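Local coordinates for protein toll (Drosophila melanogaster, PDB 4LXR) that binds the cleaved, active form of the cytokine Spätzle and thereby switches on Toll signalling in dorsal-ventral patterning and antifungal immunity, at residues E270-N276 and L297-A301; S285-Q291 and D309-S314; E293-L297 and Q316-S321; L335-L341 and A360-N364. The contacts are given in a common frame with arbitrary orientation. Residues are numbered along the deposited sequence.

Contact 1: residues E270-N276 and L297-A301; sequences EVRLMNN and LRLRA. With NAG (2-acetamido-2-deoxy-beta-D-glucopyranose), chain D.
This parallel strand pairing joins neighbouring leucine-rich repeats on the inner sheet of the Toll ectodomain. Strands 270-273 and 297-299 are extended, 4.8 Å apart at 8°. V271 pairs with L297, R272 with R298 and L273 with L299. Three backbone bonds fix this register: R298 N to V271 O (3.1 Å), L273 N to R298 O (2.7 Å) and R300 N to L273 O (2.9 Å). N275 turns left-handed (phi/psi 53/44), and a weak bond, N276 N to R300 O (3.3 Å), follows. V271, L273, L297 and L299 face the core, R272 and R298 the other way. R272 NE bridges to E270 OE1 (2.8 Å). Water 1 joins E270 OE1 (2.6 Å) to R298 NE (2.7 Å). R298 bends (chi1, chi2 both m); its NH2 donates to O7 of the NAG carried by N319 (3.0 Å). Its NH1 is hydrogen-bonded to S321 OG. N275 ND2 is hydrogen-bonded to N59 OD1 of a Spätzle chain. This is the concave parallel sheet of a leucine-rich-repeat solenoid, touched by ligand.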
# COMPACT_ATOMS: atom_id res chain seq x y z
N GLU A 270 32.12 2.16 -3.37
CA GLU A 270 30.81 2.11 -4.01
C GLU A 270 30.96 2.49 -5.48
O GLU A 270 31.61 3.49 -5.81
CB GLU A 270 29.80 3.05 -3.32
CG GLU A 270 28.50 3.29 -4.12
CD GLU A 270 27.29 3.72 -3.27
OE1 GLU A 270 26.16 3.76 -3.80
OE2 GLU A 270 27.46 4.02 -2.06
N VAL A 271 30.39 1.67 -6.36
CA VAL A 271 30.28 2.01 -7.78
C VAL A 271 28.82 1.93 -8.23
O VAL A 271 28.11 0.97 -7.89
CB VAL A 271 31.17 1.10 -8.68
CG1 VAL A 271 30.99 1.47 -10.14
CG2 VAL A 271 32.66 1.22 -8.27
N ARG A 272 28.37 2.95 -8.96
CA ARG A 272 27.04 3.00 -9.55
C ARG A 272 27.12 3.05 -11.07
O ARG A 272 27.73 3.96 -11.65
CB ARG A 272 26.29 4.24 -9.06
CG ARG A 272 25.88 4.21 -7.61
CD ARG A 272 25.47 5.61 -7.15
NE ARG A 272 25.23 5.65 -5.70
CZ ARG A 272 24.60 6.64 -5.09
NH1 ARG A 272 24.14 7.67 -5.80
NH2 ARG A 272 24.43 6.61 -3.77
N LEU A 273 26.52 2.05 -11.72
CA LEU A 273 26.29 2.12 -13.15
C LEU A 273 24.81 1.79 -13.38
O LEU A 273 24.46 0.67 -13.74
CB LEU A 273 27.20 1.16 -13.94
CG LEU A 273 27.33 1.53 -15.43
CD1 LEU A 273 28.67 1.13 -16.02
CD2 LEU A 273 26.21 0.96 -16.28
N MET A 274 23.97 2.80 -13.18
CA MET A 274 22.51 2.64 -13.24
C MET A 274 21.95 3.32 -14.48
O MET A 274 22.48 4.32 -14.93
CB MET A 274 21.90 3.27 -11.98
CG MET A 274 22.48 2.71 -10.67
SD MET A 274 22.19 3.78 -9.28
CE MET A 274 20.39 3.70 -9.19
N ASN A 275 20.88 2.76 -15.03
CA ASN A 275 20.16 3.41 -16.13
C ASN A 275 21.05 3.79 -17.31
O ASN A 275 20.97 4.89 -17.86
CB ASN A 275 19.41 4.63 -15.62
CG ASN A 275 18.36 4.26 -14.62
OD1 ASN A 275 17.48 3.43 -14.90
ND2 ASN A 275 18.45 4.85 -13.42
N ASN A 276 21.91 2.86 -17.69
CA ASN A 276 22.61 3.01 -18.94
C ASN A 276 21.54 3.14 -20.03
O ASN A 276 20.51 2.46 -19.98
CB ASN A 276 23.50 1.79 -19.14
CG ASN A 276 24.57 2.01 -20.19
OD1 ASN A 276 25.52 2.76 -19.98
ND2 ASN A 276 24.43 1.33 -21.32
N LEU A 297 27.31 -2.02 -4.75
CA LEU A 297 27.20 -1.98 -6.20
C LEU A 297 25.77 -1.76 -6.65
O LEU A 297 24.86 -2.40 -6.13
CB LEU A 297 27.78 -3.24 -6.81
CG LEU A 297 29.29 -3.36 -6.59
CD1 LEU A 297 29.76 -4.75 -6.82
CD2 LEU A 297 30.06 -2.41 -7.49
N ARG A 298 25.58 -0.84 -7.59
CA ARG A 298 24.29 -0.60 -8.22
C ARG A 298 24.49 -0.70 -9.71
O ARG A 298 25.19 0.12 -10.30
CB ARG A 298 23.74 0.80 -7.91
CG ARG A 298 23.86 1.25 -6.47
CD ARG A 298 23.05 0.38 -5.51
NE ARG A 298 23.03 0.99 -4.18
CZ ARG A 298 22.52 0.41 -3.10
NH1 ARG A 298 21.98 -0.81 -3.17
NH2 ARG A 298 22.56 1.04 -1.95
N LEU A 299 23.87 -1.70 -10.32
CA LEU A 299 24.14 -2.04 -11.70
C LEU A 299 22.82 -2.31 -12.40
O LEU A 299 22.11 -3.27 -12.09
CB LEU A 299 25.05 -3.28 -11.75
CG LEU A 299 26.37 -3.20 -10.96
CD1 LEU A 299 27.02 -4.59 -10.83
CD2 LEU A 299 27.36 -2.19 -11.60
N ARG A 300 22.50 -1.44 -13.34
CA ARG A 300 21.27 -1.56 -14.12
C ARG A 300 21.56 -1.00 -15.50
O ARG A 300 21.73 0.21 -15.67
CB ARG A 300 20.14 -0.78 -13.45
CG ARG A 300 18.86 -0.81 -14.28
CD ARG A 300 18.00 0.41 -14.10
NE ARG A 300 16.73 0.26 -14.79
CZ ARG A 300 15.55 0.46 -14.21
NH1 ARG A 300 15.50 0.84 -12.95
NH2 ARG A 300 14.42 0.29 -14.90
N ALA A 301 21.64 -1.89 -16.48
CA ALA A 301 22.08 -1.50 -17.81
C ALA A 301 21.66 -2.52 -18.89
O ALA A 301 22.33 -2.65 -19.92
CB ALA A 301 23.58 -1.33 -17.80
C1 NAG D . 22.57 -2.84 2.66
C2 NAG D . 21.94 -1.48 3.01
C3 NAG D . 21.49 -1.46 4.47
C4 NAG D . 20.62 -2.66 4.80
C5 NAG D . 21.32 -3.95 4.38
C6 NAG D . 20.48 -5.20 4.58
C7 NAG D . 22.70 0.46 1.71
C8 NAG D . 23.72 1.56 1.60
N2 NAG D . 22.84 -0.38 2.74
O3 NAG D . 20.77 -0.25 4.71
O4 NAG D . 20.41 -2.70 6.20
O5 NAG D . 21.64 -3.89 2.98
O6 NAG D . 19.20 -5.09 3.96
O7 NAG D . 21.79 0.32 0.89
O HOH W 1 23.70 3.36 -2.97

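Contact 2: residues S285-Q291 and D309-S314; sequences SRLFANQ and DLFEHS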
# COMPACT_ATOMS: atom_id res chain seq x y z
N SER A 285 35.57 -9.28 -17.49
CA SER A 285 36.10 -10.20 -16.49
C SER A 285 36.74 -9.46 -15.30
O SER A 285 37.53 -8.54 -15.48
CB SER A 285 37.15 -11.10 -17.14
OG SER A 285 37.76 -11.94 -16.18
N ARG A 286 36.37 -9.87 -14.09
CA ARG A 286 36.98 -9.34 -12.87
C ARG A 286 36.89 -7.82 -12.70
O ARG A 286 37.72 -7.23 -12.01
CB ARG A 286 38.45 -9.76 -12.78
CG ARG A 286 38.62 -11.23 -12.43
CD ARG A 286 40.05 -11.51 -12.02
NE ARG A 286 40.92 -11.67 -13.18
CZ ARG A 286 41.12 -12.83 -13.80
NH1 ARG A 286 40.49 -13.92 -13.37
NH2 ARG A 286 41.93 -12.90 -14.84
N LEU A 287 35.89 -7.19 -13.31
CA LEU A 287 35.76 -5.74 -13.24
C LEU A 287 35.77 -5.25 -11.80
O LEU A 287 36.44 -4.26 -11.48
CB LEU A 287 34.50 -5.26 -13.96
CG LEU A 287 34.22 -3.76 -13.89
CD1 LEU A 287 35.28 -2.99 -14.70
CD2 LEU A 287 32.80 -3.41 -14.38
N PHE A 288 35.04 -5.95 -10.93
CA PHE A 288 34.93 -5.59 -9.52
C PHE A 288 35.65 -6.57 -8.60
O PHE A 288 35.31 -6.70 -7.43
CB PHE A 288 33.46 -5.47 -9.10
CG PHE A 288 32.72 -4.40 -9.82
CD1 PHE A 288 33.13 -3.07 -9.73
CD2 PHE A 288 31.62 -4.71 -10.61
CE1 PHE A 288 32.44 -2.07 -10.40
CE2 PHE A 288 30.93 -3.72 -11.30
CZ PHE A 288 31.33 -2.39 -11.19
N ALA A 289 36.67 -7.23 -9.13
CA ALA A 289 37.42 -8.21 -8.36
C ALA A 289 38.59 -7.57 -7.60
O ALA A 289 39.03 -6.47 -7.93
CB ALA A 289 37.93 -9.31 -9.27
N ASN A 290 39.07 -8.28 -6.57
CA ASN A 290 40.27 -7.88 -5.84
C ASN A 290 40.20 -6.48 -5.24
O ASN A 290 41.19 -5.76 -5.20
CB ASN A 290 41.51 -8.00 -6.73
CG ASN A 290 41.72 -9.42 -7.22
OD1 ASN A 290 41.62 -9.71 -8.41
ND2 ASN A 290 42.03 -10.32 -6.30
N GLN A 291 39.01 -6.11 -4.77
CA GLN A 291 38.77 -4.82 -4.14
C GLN A 291 38.55 -4.99 -2.64
O GLN A 291 37.49 -5.47 -2.22
CB GLN A 291 37.54 -4.17 -4.78
CG GLN A 291 37.77 -3.73 -6.21
CD GLN A 291 38.59 -2.45 -6.29
OE1 GLN A 291 38.88 -1.82 -5.27
NE2 GLN A 291 38.97 -2.06 -7.50
N ASP A 309 33.68 -14.42 -12.36
CA ASP A 309 34.81 -13.83 -11.64
C ASP A 309 34.62 -12.34 -11.34
O ASP A 309 35.58 -11.63 -11.00
CB ASP A 309 36.12 -14.06 -12.42
CG ASP A 309 36.13 -13.41 -13.81
OD1 ASP A 309 35.38 -12.43 -14.07
OD2 ASP A 309 36.91 -13.88 -14.68
N LEU A 310 33.38 -11.86 -11.48
CA LEU A 310 33.07 -10.44 -11.39
C LEU A 310 33.42 -9.81 -10.05
O LEU A 310 33.86 -8.67 -9.99
CB LEU A 310 31.60 -10.18 -11.72
CG LEU A 310 31.20 -8.70 -11.91
CD1 LEU A 310 32.01 -8.08 -13.05
CD2 LEU A 310 29.68 -8.55 -12.15
N PHE A 311 33.21 -10.56 -8.97
CA PHE A 311 33.44 -10.05 -7.63
C PHE A 311 34.50 -10.84 -6.88
O PHE A 311 34.48 -10.83 -5.65
CB PHE A 311 32.17 -10.16 -6.78
CG PHE A 311 30.94 -9.58 -7.41
CD1 PHE A 311 30.89 -8.24 -7.75
CD2 PHE A 311 29.82 -10.37 -7.61
CE1 PHE A 311 29.75 -7.71 -8.32
CE2 PHE A 311 28.68 -9.85 -8.17
CZ PHE A 311 28.64 -8.52 -8.53
N GLU A 312 35.38 -11.55 -7.59
CA GLU A 312 36.24 -12.51 -6.89
C GLU A 312 37.22 -11.81 -5.95
O GLU A 312 37.78 -10.77 -6.28
CB GLU A 312 36.94 -13.50 -7.83
CG GLU A 312 38.02 -12.91 -8.71
CD GLU A 312 38.85 -13.98 -9.41
OE1 GLU A 312 40.02 -13.71 -9.75
OE2 GLU A 312 38.33 -15.08 -9.63
N HIS A 313 37.38 -12.38 -4.76
CA HIS A 313 38.22 -11.84 -3.70
C HIS A 313 37.79 -10.47 -3.20
O HIS A 313 38.51 -9.84 -2.44
CB HIS A 313 39.70 -11.83 -4.11
CG HIS A 313 40.21 -13.19 -4.49
ND1 HIS A 313 40.62 -13.50 -5.77
CD2 HIS A 313 40.36 -14.32 -3.76
CE1 HIS A 313 41.00 -14.76 -5.81
NE2 HIS A 313 40.86 -15.28 -4.61
N SER A 314 36.60 -10.02 -3.59
CA SER A 314 36.05 -8.78 -3.03
C SER A 314 35.13 -9.12 -1.86
O SER A 314 33.90 -9.14 -1.99
CB SER A 314 35.34 -7.97 -4.12
OG SER A 314 36.28 -7.50 -5.08
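Two successive leucine-rich repeats stack here through their irregular return loops, away from the inner sheet of the solenoid. Each loop has a type I turn, R286-A289 in one and D309-E312 in the other. A type II turn, F311-S314, follows in the second.

D309 is held by both of its carboxylate oxygens. S285 OG donates to D309 OD2 (2.6 Å), and R286 N donates to D309 OD1 (2.7 Å). The R286 guanidinium adds only long charge pairing, with NH1 3.8 Å from D309 OD2 and 3.7 Å from E312 OE1. This side chain is poorly ordered. F288 N makes a weak bond to L310 O (3.1 Å). A289 N is instead satisfied within its own turn by R286 O (3.1 Å). N290 N donates to E312 O (2.8 Å).

Outside the pair, Q291 NE2 donates to N265 O in the preceding repeat. Q338 NE2, from the loop that follows strand 319-321, donates to F311 O and S314 O.

Beneath the polar layer, F288 CB packs 4.0 Å from F311 CD1, and L287 CB lies 3.9 Å from L310 CD1. Both phenylalanines also reach L297 of the inner strand. The S314 hydroxyl works twice: OG donates to F288 O (2.7 Å) and accepts from Q291 N (3.1 Å).

Contact 3: residues E293-L297 and Q316-S321; sequences ELQIL and QITNIS. With NAG (2-acetamido-2-deoxy-beta-D-glucopyranose), chain D.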
# COMPACT_ATOMS: atom_id res chain seq x y z
N GLU A 293 38.00 -2.97 -0.17
CA GLU A 293 37.11 -2.07 0.58
C GLU A 293 35.75 -1.86 -0.11
O GLU A 293 34.95 -1.03 0.31
CB GLU A 293 37.80 -0.72 0.82
CG GLU A 293 38.98 -0.78 1.81
CD GLU A 293 39.92 0.43 1.71
OE1 GLU A 293 39.63 1.37 0.94
OE2 GLU A 293 40.95 0.45 2.41
N LEU A 294 35.49 -2.60 -1.18
CA LEU A 294 34.25 -2.43 -1.94
C LEU A 294 33.04 -2.98 -1.19
O LEU A 294 33.04 -4.14 -0.80
CB LEU A 294 34.38 -3.10 -3.30
CG LEU A 294 33.20 -3.02 -4.26
CD1 LEU A 294 32.81 -1.56 -4.58
CD2 LEU A 294 33.57 -3.77 -5.52
N GLN A 295 32.02 -2.15 -0.97
CA GLN A 295 30.83 -2.56 -0.23
C GLN A 295 29.53 -2.51 -1.02
O GLN A 295 28.63 -3.31 -0.77
CB GLN A 295 30.65 -1.72 1.04
CG GLN A 295 31.74 -1.89 2.07
CD GLN A 295 31.49 -1.03 3.30
OE1 GLN A 295 31.35 0.18 3.19
NE2 GLN A 295 31.43 -1.67 4.46
N ILE A 296 29.40 -1.55 -1.93
CA ILE A 296 28.11 -1.30 -2.58
C ILE A 296 28.19 -1.27 -4.10
O ILE A 296 29.05 -0.59 -4.68
CB ILE A 296 27.53 0.04 -2.12
CG1 ILE A 296 27.26 0.01 -0.61
CG2 ILE A 296 26.24 0.37 -2.91
CD1 ILE A 296 27.04 1.37 -0.01
N LEU A 297 27.31 -2.02 -4.75
CA LEU A 297 27.20 -1.98 -6.20
C LEU A 297 25.77 -1.76 -6.65
O LEU A 297 24.86 -2.40 -6.13
CB LEU A 297 27.78 -3.24 -6.81
CG LEU A 297 29.29 -3.36 -6.59
CD1 LEU A 297 29.76 -4.75 -6.82
CD2 LEU A 297 30.06 -2.41 -7.49
N GLN A 316 34.39 -7.81 1.09
CA GLN A 316 33.68 -6.85 1.93
C GLN A 316 32.36 -6.35 1.35
O GLN A 316 31.70 -5.52 1.96
CB GLN A 316 34.57 -5.65 2.27
CG GLN A 316 35.82 -6.01 3.07
CD GLN A 316 35.54 -6.98 4.20
OE1 GLN A 316 36.02 -8.12 4.18
NE2 GLN A 316 34.76 -6.54 5.18
N ILE A 317 31.97 -6.84 0.18
CA ILE A 317 30.72 -6.38 -0.42
C ILE A 317 29.50 -6.71 0.46
O ILE A 317 29.33 -7.85 0.91
CB ILE A 317 30.53 -6.98 -1.82
CG1 ILE A 317 31.68 -6.54 -2.74
CG2 ILE A 317 29.20 -6.55 -2.39
CD1 ILE A 317 31.60 -7.06 -4.15
N THR A 318 28.67 -5.70 0.72
CA THR A 318 27.51 -5.87 1.59
C THR A 318 26.19 -5.65 0.84
O THR A 318 25.15 -6.15 1.25
CB THR A 318 27.58 -4.91 2.79
OG1 THR A 318 27.66 -3.55 2.32
CG2 THR A 318 28.80 -5.24 3.68
N ASN A 319 26.23 -4.87 -0.24
CA ASN A 319 24.99 -4.52 -0.93
C ASN A 319 25.16 -4.58 -2.42
O ASN A 319 26.02 -3.91 -2.97
CB ASN A 319 24.54 -3.12 -0.53
CG ASN A 319 24.23 -3.00 0.95
OD1 ASN A 319 25.14 -2.88 1.78
ND2 ASN A 319 22.95 -3.04 1.28
N ILE A 320 24.34 -5.40 -3.08
CA ILE A 320 24.37 -5.51 -4.53
C ILE A 320 22.96 -5.32 -5.07
O ILE A 320 22.03 -6.02 -4.68
CB ILE A 320 24.86 -6.90 -4.99
CG1 ILE A 320 26.24 -7.20 -4.42
CG2 ILE A 320 24.86 -7.01 -6.51
CD1 ILE A 320 26.81 -8.53 -4.92
N SER A 321 22.81 -4.34 -5.96
CA SER A 321 21.57 -4.14 -6.68
C SER A 321 21.80 -4.52 -8.13
O SER A 321 22.58 -3.87 -8.83
CB SER A 321 21.12 -2.69 -6.57
OG SER A 321 20.87 -2.35 -5.21
C1 NAG D . 22.57 -2.84 2.66
C2 NAG D . 21.94 -1.48 3.01
C3 NAG D . 21.49 -1.46 4.47
C4 NAG D . 20.62 -2.66 4.80
C5 NAG D . 21.32 -3.95 4.38
C6 NAG D . 20.48 -5.20 4.58
C7 NAG D . 22.70 0.46 1.71
C8 NAG D . 23.72 1.56 1.60
N2 NAG D . 22.84 -0.38 2.74
O3 NAG D . 20.77 -0.25 4.71
O4 NAG D . 20.41 -2.70 6.20
O5 NAG D . 21.64 -3.89 2.98
O6 NAG D . 19.20 -5.09 3.96
O7 NAG D . 21.79 0.32 0.89
O HOH W 2 35.14 -6.02 -1.07
O HOH W 3 32.02 -4.58 4.55
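The side chains here sort into a buried row and an outer row. L294 (chi1 t, chi2 p) and L297 (m, t) point their methyls at the core. I317 (m, t) meets both: its CD1 lies 4.1 Å from L294 CD2 and 4.0 Å from L297 CD1. I296 and N319 share the other face, with I296 CG1 4.1 Å from N319 CB. N319 takes chi1 m, and its ND2 is bonded to C1 of the NAG. T318 adopts p, and its OG1 donates to N319 OD1 (2.7 Å), tying down the glycosylated amide. I296 CD1 touches the sugar methyl C8 at 3.7 Å. Q295 is extended (m, t). Water 3 joins its NE2 (3.0 Å) to Q316 O (2.8 Å), while Q295 OE1 accepts from N269.

The backbones run parallel. Q295 O accepts from both T318 N (2.8 Å) and N319 N (2.9 Å). L297 N donates to N319 O (2.9 Å), and S321 N to L297 O (2.8 Å). This is the strand entry of adjacent leucine-rich repeats, glycosylated on the concave face.

Contact 4: residues L335-L341 and A360-N364; sequences LEHQVNL and AHTTN. With NAG (2-acetamido-2-deoxy-beta-D-glucopyranose), chain L.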
# COMPACT_ATOMS: atom_id res chain seq x y z
N LEU A 335 29.04 -15.45 -6.37
CA LEU A 335 29.04 -14.91 -5.01
C LEU A 335 29.85 -15.76 -4.04
O LEU A 335 29.66 -15.69 -2.83
CB LEU A 335 27.61 -14.78 -4.49
CG LEU A 335 26.68 -13.90 -5.33
CD1 LEU A 335 25.27 -14.00 -4.83
CD2 LEU A 335 27.13 -12.44 -5.32
N GLU A 336 30.76 -16.55 -4.59
CA GLU A 336 31.55 -17.49 -3.81
C GLU A 336 32.42 -16.82 -2.73
O GLU A 336 32.71 -17.42 -1.70
CB GLU A 336 32.43 -18.30 -4.77
CG GLU A 336 33.19 -19.44 -4.15
CD GLU A 336 34.21 -20.03 -5.10
OE1 GLU A 336 34.12 -19.74 -6.32
OE2 GLU A 336 35.11 -20.77 -4.64
N HIS A 337 32.83 -15.58 -2.96
CA HIS A 337 33.66 -14.89 -1.99
C HIS A 337 32.89 -13.89 -1.12
O HIS A 337 33.43 -13.33 -0.17
CB HIS A 337 34.85 -14.21 -2.68
CG HIS A 337 35.74 -15.16 -3.42
ND1 HIS A 337 36.71 -15.92 -2.80
CD2 HIS A 337 35.79 -15.49 -4.74
CE1 HIS A 337 37.32 -16.68 -3.70
NE2 HIS A 337 36.78 -16.43 -4.88
N GLN A 338 31.61 -13.70 -1.42
CA GLN A 338 30.83 -12.67 -0.73
C GLN A 338 30.28 -13.10 0.65
O GLN A 338 29.08 -13.10 0.89
CB GLN A 338 29.72 -12.12 -1.65
CG GLN A 338 30.24 -11.07 -2.65
CD GLN A 338 31.26 -11.63 -3.61
OE1 GLN A 338 30.97 -12.58 -4.33
NE2 GLN A 338 32.48 -11.07 -3.61
N VAL A 339 31.20 -13.42 1.55
CA VAL A 339 30.84 -13.86 2.90
C VAL A 339 30.11 -12.78 3.74
O VAL A 339 29.44 -13.10 4.72
CB VAL A 339 32.10 -14.39 3.65
CG1 VAL A 339 33.03 -13.23 4.08
CG2 VAL A 339 31.70 -15.23 4.84
N ASN A 340 30.22 -11.52 3.34
CA ASN A 340 29.62 -10.43 4.11
C ASN A 340 28.41 -9.79 3.44
O ASN A 340 27.94 -8.74 3.89
CB ASN A 340 30.65 -9.33 4.40
CG ASN A 340 31.74 -9.79 5.35
OD1 ASN A 340 31.45 -10.21 6.47
ND2 ASN A 340 32.99 -9.72 4.90
N LEU A 341 27.93 -10.39 2.36
CA LEU A 341 26.81 -9.83 1.62
C LEU A 341 25.57 -9.81 2.52
O LEU A 341 25.26 -10.82 3.16
CB LEU A 341 26.56 -10.64 0.36
CG LEU A 341 25.48 -10.15 -0.60
CD1 LEU A 341 25.80 -8.75 -1.12
CD2 LEU A 341 25.32 -11.14 -1.74
N ALA A 360 25.85 -20.58 -1.45
CA ALA A 360 26.52 -21.48 -0.51
C ALA A 360 27.41 -20.74 0.49
O ALA A 360 27.59 -21.21 1.61
CB ALA A 360 27.32 -22.55 -1.25
N HIS A 361 27.95 -19.58 0.10
CA HIS A 361 28.88 -18.86 0.97
C HIS A 361 28.33 -17.54 1.51
O HIS A 361 28.96 -16.91 2.36
CB HIS A 361 30.24 -18.62 0.26
CG HIS A 361 30.94 -19.88 -0.14
ND1 HIS A 361 30.55 -20.65 -1.21
CD2 HIS A 361 32.01 -20.51 0.40
CE1 HIS A 361 31.34 -21.70 -1.32
NE2 HIS A 361 32.24 -21.64 -0.35
N THR A 362 27.17 -17.10 1.03
CA THR A 362 26.64 -15.81 1.48
C THR A 362 25.85 -16.02 2.75
O THR A 362 24.65 -15.75 2.79
CB THR A 362 25.68 -15.20 0.47
OG1 THR A 362 24.65 -16.16 0.17
CG2 THR A 362 26.41 -14.81 -0.81
N THR A 363 26.53 -16.49 3.80
CA THR A 363 25.85 -16.95 5.00
C THR A 363 25.33 -15.81 5.86
O THR A 363 24.58 -16.04 6.81
CB THR A 363 26.75 -17.89 5.85
OG1 THR A 363 27.93 -17.19 6.23
CG2 THR A 363 27.13 -19.12 5.05
N ASN A 364 25.71 -14.58 5.52
CA ASN A 364 25.26 -13.40 6.25
C ASN A 364 24.09 -12.68 5.57
O ASN A 364 23.63 -11.64 6.05
CB ASN A 364 26.42 -12.41 6.43
CG ASN A 364 27.27 -12.73 7.62
OD1 ASN A 364 26.77 -12.82 8.74
ND2 ASN A 364 28.58 -12.92 7.40
C1 NAG L . 29.34 -13.25 8.59
C2 NAG L . 29.70 -14.74 8.31
C3 NAG L . 30.86 -15.20 9.19
C4 NAG L . 32.04 -14.25 9.06
C5 NAG L . 31.58 -12.86 9.47
C6 NAG L . 32.68 -11.82 9.37
C7 NAG L . 27.85 -15.74 9.60
C8 NAG L . 26.71 -16.72 9.56
N2 NAG L . 28.56 -15.62 8.47
O3 NAG L . 31.24 -16.52 8.81
O4 NAG L . 33.14 -14.69 9.85
O5 NAG L . 30.54 -12.44 8.58
O6 NAG L . 33.21 -11.76 8.05
O7 NAG L . 28.11 -15.09 10.61
O HOH W 4 27.76 -17.89 -2.42
O HOH W 5 26.51 -13.07 3.18
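L335 opens a type I turn that closes with Q338 N to L335 O (3.1 Å). Its CB packs 3.9 Å from T362 CG2. Water 4 bonds L335 O weakly (2.9 Å) and accepts from H361 N (3.0 Å). E336 lays its CG over the face of the H361 imidazole, a CH-pi contact 4.3 Å from the centroid. Q338 centres an inverse gamma turn and begins a second type I turn, to L341. T362 centres another inverse gamma turn in the facing loop. V339 O accepts from N364 ND2 (2.8 Å), the nitrogen that carries the NAG. N340 OD1 accepts from O6 of that sugar (2.8 Å), whose N2 donates to T363 OG1 (2.8 Å). Both loops thus hydrogen-bond to the sugar. L341 CD2 reaches T362 CG2 (3.9 Å), and water 5 links L341 O (2.6 Å) to N364 N (2.9 Å). These successive leucine-rich-repeat loops precede strands 343-345 and 367-369. L335 and L341 pack inward on I320 of strand 319-321, and Q338 NE2 bonds back to S314 O.

How the contacts relate
All four contacts join successive turns of one solenoid. Contacts 1 and 3 share L297 and strand 296-299, and their centres are 12 Å apart. R298 NH1 reaches S321 OG at 2.8 Å. Both contacts touch the glycan on N319, while contact 1 alone of the four also meets Spätzle. Contact 2 adds the outer loops of the repeats paired in contact 1. L297 joins these layers: its CD1 is 3.3 Å from F311 CE1 and its CD2 3.8 Å from F288 CE1. Contact 4 continues the stack 14 Å from contact 2, centre to centre. Q338 NE2 lies 2.9 Å from both F311 O and S314 O. I320 CG1 of contact 3 meets L341 CD1 at 3.7 Å.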